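Putative D-glycero-D-manno-heptose 7-phosphate kinase (Campylobacter jejuni subsp. jejuni, PDB 4N3O) catalyses the ATP-dependent phosphorylation of D-glycero-alpha-D-manno-heptose 7-phosphate at C-1, giving the 1,7-bisphosphate, a step in making nucleotide-activated heptose for the capsule. Local coordinates at residues K283-D287 against N288-S292; E70-E73 against F74-N77. All coordinates share one frame; numbering follows the deposited sequence.

Contact 1 (K283-D287 against N288-S292); sequences KLAID and NGAYS
Ala290 N donates to Ala285 O across 2.9 Å, and Gly289 N reaches Ile286 O in a long, weak bond; together they form the Schellman motif that ends helix 276-287 and turns the chain into strand 290-296. Gly289 is the C-prime residue. At its positive phi (119°) a CB would jam against the carbonyl oxygen of Asn288, which is why glycine suits the place.

A second group of bonds belongs to Asn288, the first residue to leave helical geometry. Its CG stands anti to its own carbonyl carbon (chi1 -77°), which brings the amide back over the last turn, where ND2 gives Leu284 O a bond of 2.8 Å. The N-H points fairly directly at the oxygen, at 156°, though the donor is tilted from the carbonyl plane. Asn288 N adds only weak bonds to Leu284 O and Ala285 O, so the side chain supplies the stronger grip on Leu284 O.

Apolar contacts back up the hydrogen bonds. The small CB of Ala290 sits 4.0 Å from Ala285 CB, and both methyls also meet Phe306 of strand 303-308 and Leu316 of helix 313-320. Ile286 CD1 lies 4.3 Å from Ala290 CB.

The carbonyl oxygen of Ala290 is approached from several atoms: Ile286 CD1 comes to 3.5 Å from Ala290 O, Ile286 CA makes a CA-H...O contact with it at 3.3 Å, and a water donates to both Ala290 O, at 2.9 Å, and Ile286 O.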
loop_
_atom_site.group_PDB
_atom_site.type_symbol
_atom_site.label_atom_id
_atom_site.label_comp_id
_atom_site.label_asym_id
_atom_site.label_seq_id
_atom_site.Cartn_x
_atom_site.Cartn_y
_atom_site.Cartn_z
ATOM N N LYS A 283 12.090 8.470 -22.293
ATOM C CA LYS A 283 12.205 9.867 -22.707
ATOM C C LYS A 283 11.097 10.717 -22.086
ATOM O O LYS A 283 11.348 11.770 -21.503
ATOM C CB LYS A 283 12.065 9.941 -24.224
ATOM C CG LYS A 283 11.993 11.340 -24.820
ATOM C CD LYS A 283 11.383 11.322 -26.229
ATOM C CE LYS A 283 12.075 10.367 -27.208
ATOM N NZ LYS A 283 13.511 10.681 -27.432
ATOM N N LEU A 284 9.866 10.256 -22.239
ATOM C CA LEU A 284 8.704 10.963 -21.719
ATOM C C LEU A 284 8.779 11.149 -20.204
ATOM O O LEU A 284 8.351 12.167 -19.676
ATOM C CB LEU A 284 7.430 10.212 -22.122
ATOM C CG LEU A 284 6.081 10.549 -21.466
ATOM C CD1 LEU A 284 4.964 9.805 -22.170
ATOM C CD2 LEU A 284 6.055 10.182 -20.000
ATOM N N ALA A 285 9.354 10.174 -19.516
ATOM C CA ALA A 285 9.445 10.208 -18.074
ATOM C C ALA A 285 10.511 11.194 -17.620
ATOM O O ALA A 285 10.308 11.935 -16.658
ATOM C CB ALA A 285 9.717 8.802 -17.528
ATOM N N ILE A 286 11.653 11.187 -18.296
ATOM C CA ILE A 286 12.721 12.107 -17.971
ATOM C C ILE A 286 12.241 13.529 -18.289
ATOM O O ILE A 286 12.529 14.462 -17.567
ATOM C CB ILE A 286 14.001 11.807 -18.769
ATOM C CG1 ILE A 286 14.522 10.385 -18.484
ATOM C CG2 ILE A 286 15.083 12.833 -18.447
ATOM C CD1 ILE A 286 15.017 10.168 -17.075
ATOM N N ASP A 287 11.480 13.683 -19.360
ATOM C CA ASP A 287 10.990 15.006 -19.727
ATOM C C ASP A 287 10.078 15.574 -18.655
ATOM O O ASP A 287 10.037 16.778 -18.437
ATOM C CB ASP A 287 10.263 14.967 -21.087
ATOM C CG ASP A 287 11.233 14.932 -22.290
ATOM O OD1 ASP A 287 12.445 15.189 -22.104
ATOM O OD2 ASP A 287 10.772 14.667 -23.426
ATOM N N ASN A 288 9.399 14.687 -17.945
ATOM C CA ASN A 288 8.430 15.078 -16.932
ATOM C C ASN A 288 8.869 14.970 -15.489
ATOM O O ASN A 288 8.028 14.861 -14.604
ATOM C CB ASN A 288 7.159 14.259 -17.130
ATOM C CG ASN A 288 6.324 14.755 -18.280
ATOM O OD1 ASN A 288 5.668 15.783 -18.170
ATOM N ND2 ASN A 288 6.285 13.996 -19.362
ATOM N N GLY A 289 10.159 14.998 -15.217
ATOM C CA GLY A 289 10.552 14.967 -13.808
ATOM C C GLY A 289 11.388 13.803 -13.348
ATOM O O GLY A 289 12.131 13.933 -12.377
ATOM N N ALA A 290 11.277 12.657 -14.006
ATOM C CA ALA A 290 12.115 11.522 -13.621
ATOM C C ALA A 290 13.565 11.870 -13.953
ATOM O O ALA A 290 13.821 12.616 -14.905
ATOM C CB ALA A 290 11.694 10.254 -14.354
ATOM N N TYR A 291 14.498 11.374 -13.147
ATOM C CA TYR A 291 15.928 11.598 -13.398
ATOM C C TYR A 291 16.680 10.283 -13.493
ATOM O O TYR A 291 17.897 10.263 -13.634
ATOM C CB TYR A 291 16.562 12.503 -12.327
ATOM C CG TYR A 291 16.442 12.031 -10.892
ATOM C CD1 TYR A 291 17.341 11.104 -10.352
ATOM C CD2 TYR A 291 15.458 12.548 -10.057
ATOM C CE1 TYR A 291 17.241 10.686 -9.030
ATOM C CE2 TYR A 291 15.348 12.138 -8.734
ATOM C CZ TYR A 291 16.240 11.210 -8.220
ATOM O OH TYR A 291 16.111 10.817 -6.899
ATOM N N SER A 292 15.943 9.182 -13.450
ATOM C CA SER A 292 16.557 7.862 -13.499
ATOM C C SER A 292 15.460 6.802 -13.505
ATOM O O SER A 292 14.423 6.975 -12.871
ATOM C CB SER A 292 17.480 7.657 -12.282
ATOM O OG SER A 292 18.103 6.392 -12.302
HETATM O O HOH W 1 14.483 15.217 -15.879
#

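Contact 2 (E70-E73 against F74-N77); sequences ESKE and FLGN
Lys72 and Leu75 meet at an oblique angle, the aliphatic part of the lysine passing beside one methyl of the leucine. Leu75 CD2 lies 3.5 Å from Lys72 CE and 3.7 Å from Lys72 CG. Lys72 CG stands between the backbone N and the carbonyl carbon (chi1 58°), and from there the chain is fully extended, which carries CG, CD and CE past the carbonyl oxygen of Phe74. Lys72 CE approaches Phe74 O to 3.2 Å, while Lys72 NZ is farther from that oxygen, at 3.9 Å; the contact is made by carbon, not by the ammonium group. A long aliphatic stem with a charged end suits this surface position.

The eight residues lead from strand 65-70 toward helix 82-96, an irregular connection that lies against the helix. Leu75, buried and apolar, rests on Lys85 and Tyr88, and its backbone N is hydrogen-bonded to Asn89 OD1. Lys72 O takes part in a hydrogen bond with Tyr88 OH, which ties the Lys72 end of the segment to the same helix.

Phe74 CG is anti to its backbone N (chi1 -178°), and the exposed side chain touches Asn89.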
loop_
_atom_site.group_PDB
_atom_site.type_symbol
_atom_site.label_atom_id
_atom_site.label_comp_id
_atom_site.label_asym_id
_atom_site.label_seq_id
_atom_site.Cartn_x
_atom_site.Cartn_y
_atom_site.Cartn_z
ATOM N N GLU A 70 -9.627 -36.353 -6.794
ATOM C CA GLU A 70 -9.938 -37.169 -5.641
ATOM C C GLU A 70 -8.742 -37.154 -4.689
ATOM O O GLU A 70 -7.593 -37.238 -5.114
ATOM C CB GLU A 70 -10.245 -38.610 -6.068
ATOM C CG GLU A 70 -11.616 -38.787 -6.698
ATOM C CD GLU A 70 -12.747 -38.583 -5.701
ATOM O OE1 GLU A 70 -12.514 -38.745 -4.480
ATOM O OE2 GLU A 70 -13.874 -38.272 -6.143
ATOM N N SER A 71 -9.034 -37.055 -3.400
ATOM C CA SER A 71 -8.019 -37.034 -2.356
ATOM C C SER A 71 -7.155 -38.303 -2.340
ATOM O O SER A 71 -7.651 -39.385 -2.046
ATOM C CB SER A 71 -8.708 -36.855 -1.002
ATOM O OG SER A 71 -7.792 -36.921 0.066
ATOM N N LYS A 72 -5.870 -38.150 -2.674
ATOM C CA LYS A 72 -4.886 -39.249 -2.666
ATOM C C LYS A 72 -3.481 -38.719 -2.320
ATOM O O LYS A 72 -3.265 -37.504 -2.260
ATOM C CB LYS A 72 -4.872 -39.991 -4.002
ATOM C CG LYS A 72 -4.565 -39.119 -5.202
ATOM C CD LYS A 72 -4.585 -39.936 -6.477
ATOM C CE LYS A 72 -4.437 -39.045 -7.694
ATOM N NZ LYS A 72 -4.449 -39.847 -8.944
ATOM N N GLU A 73 -2.527 -39.624 -2.105
ATOM C CA GLU A 73 -1.172 -39.226 -1.691
ATOM C C GLU A 73 -0.346 -38.522 -2.750
ATOM O O GLU A 73 0.438 -37.637 -2.418
ATOM C CB GLU A 73 -0.362 -40.420 -1.161
ATOM C CG GLU A 73 -0.862 -41.013 0.151
ATOM C CD GLU A 73 0.170 -41.916 0.818
ATOM O OE1 GLU A 73 1.363 -41.517 0.884
ATOM O OE2 GLU A 73 -0.216 -43.006 1.303
ATOM N N PHE A 74 -0.495 -38.925 -4.008
ATOM C CA PHE A 74 0.280 -38.321 -5.093
ATOM C C PHE A 74 -0.609 -37.954 -6.264
ATOM O O PHE A 74 -1.384 -38.776 -6.732
ATOM C CB PHE A 74 1.376 -39.282 -5.571
ATOM C CG PHE A 74 2.262 -38.716 -6.660
ATOM C CD1 PHE A 74 3.390 -37.968 -6.343
ATOM C CD2 PHE A 74 1.980 -38.956 -8.006
ATOM C CE1 PHE A 74 4.210 -37.456 -7.339
ATOM C CE2 PHE A 74 2.798 -38.447 -9.005
ATOM C CZ PHE A 74 3.911 -37.689 -8.667
ATOM N N LEU A 75 -0.472 -36.713 -6.728
ATOM C CA LEU A 75 -1.217 -36.200 -7.864
ATOM C C LEU A 75 -0.260 -36.034 -9.039
ATOM O O LEU A 75 0.649 -35.190 -9.010
ATOM C CB LEU A 75 -1.821 -34.848 -7.519
ATOM C CG LEU A 75 -2.769 -34.807 -6.330
ATOM C CD1 LEU A 75 -3.258 -33.377 -6.132
ATOM C CD2 LEU A 75 -3.937 -35.757 -6.541
ATOM N N GLY A 76 -0.459 -36.844 -10.071
ATOM C CA GLY A 76 0.387 -36.797 -11.254
ATOM C C GLY A 76 0.096 -35.555 -12.051
ATOM O O GLY A 76 -0.995 -34.987 -11.941
ATOM N N ASN A 77 1.071 -35.146 -12.863
ATOM C CA ASN A 77 0.961 -33.929 -13.679
ATOM C C ASN A 77 -0.006 -34.029 -14.842
ATOM O O ASN A 77 -0.043 -35.039 -15.534
ATOM C CB ASN A 77 2.336 -33.520 -14.198
ATOM C CG ASN A 77 3.262 -33.090 -13.084
ATOM O OD1 ASN A 77 2.843 -32.938 -11.931
ATOM N ND2 ASN A 77 4.528 -32.879 -13.421
#

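Contact 1 and contact 2 lie on opposite sides of the chain's centre, with their own centres 52 Å apart and their nearest atoms about 41 Å apart, so neither touches the other. In sequence they follow in series, 70-77 well before 283-292. Both are local, between neighbours in sequence: contact 1 ends a helix and enters a strand, within the range of the GHMP kinase C-terminal family, whereas contact 2 is an irregular loop leading from a strand toward a helix. Each is away from the probable substrate, ATP and magnesium sites and from Asp163, the probable proton acceptor.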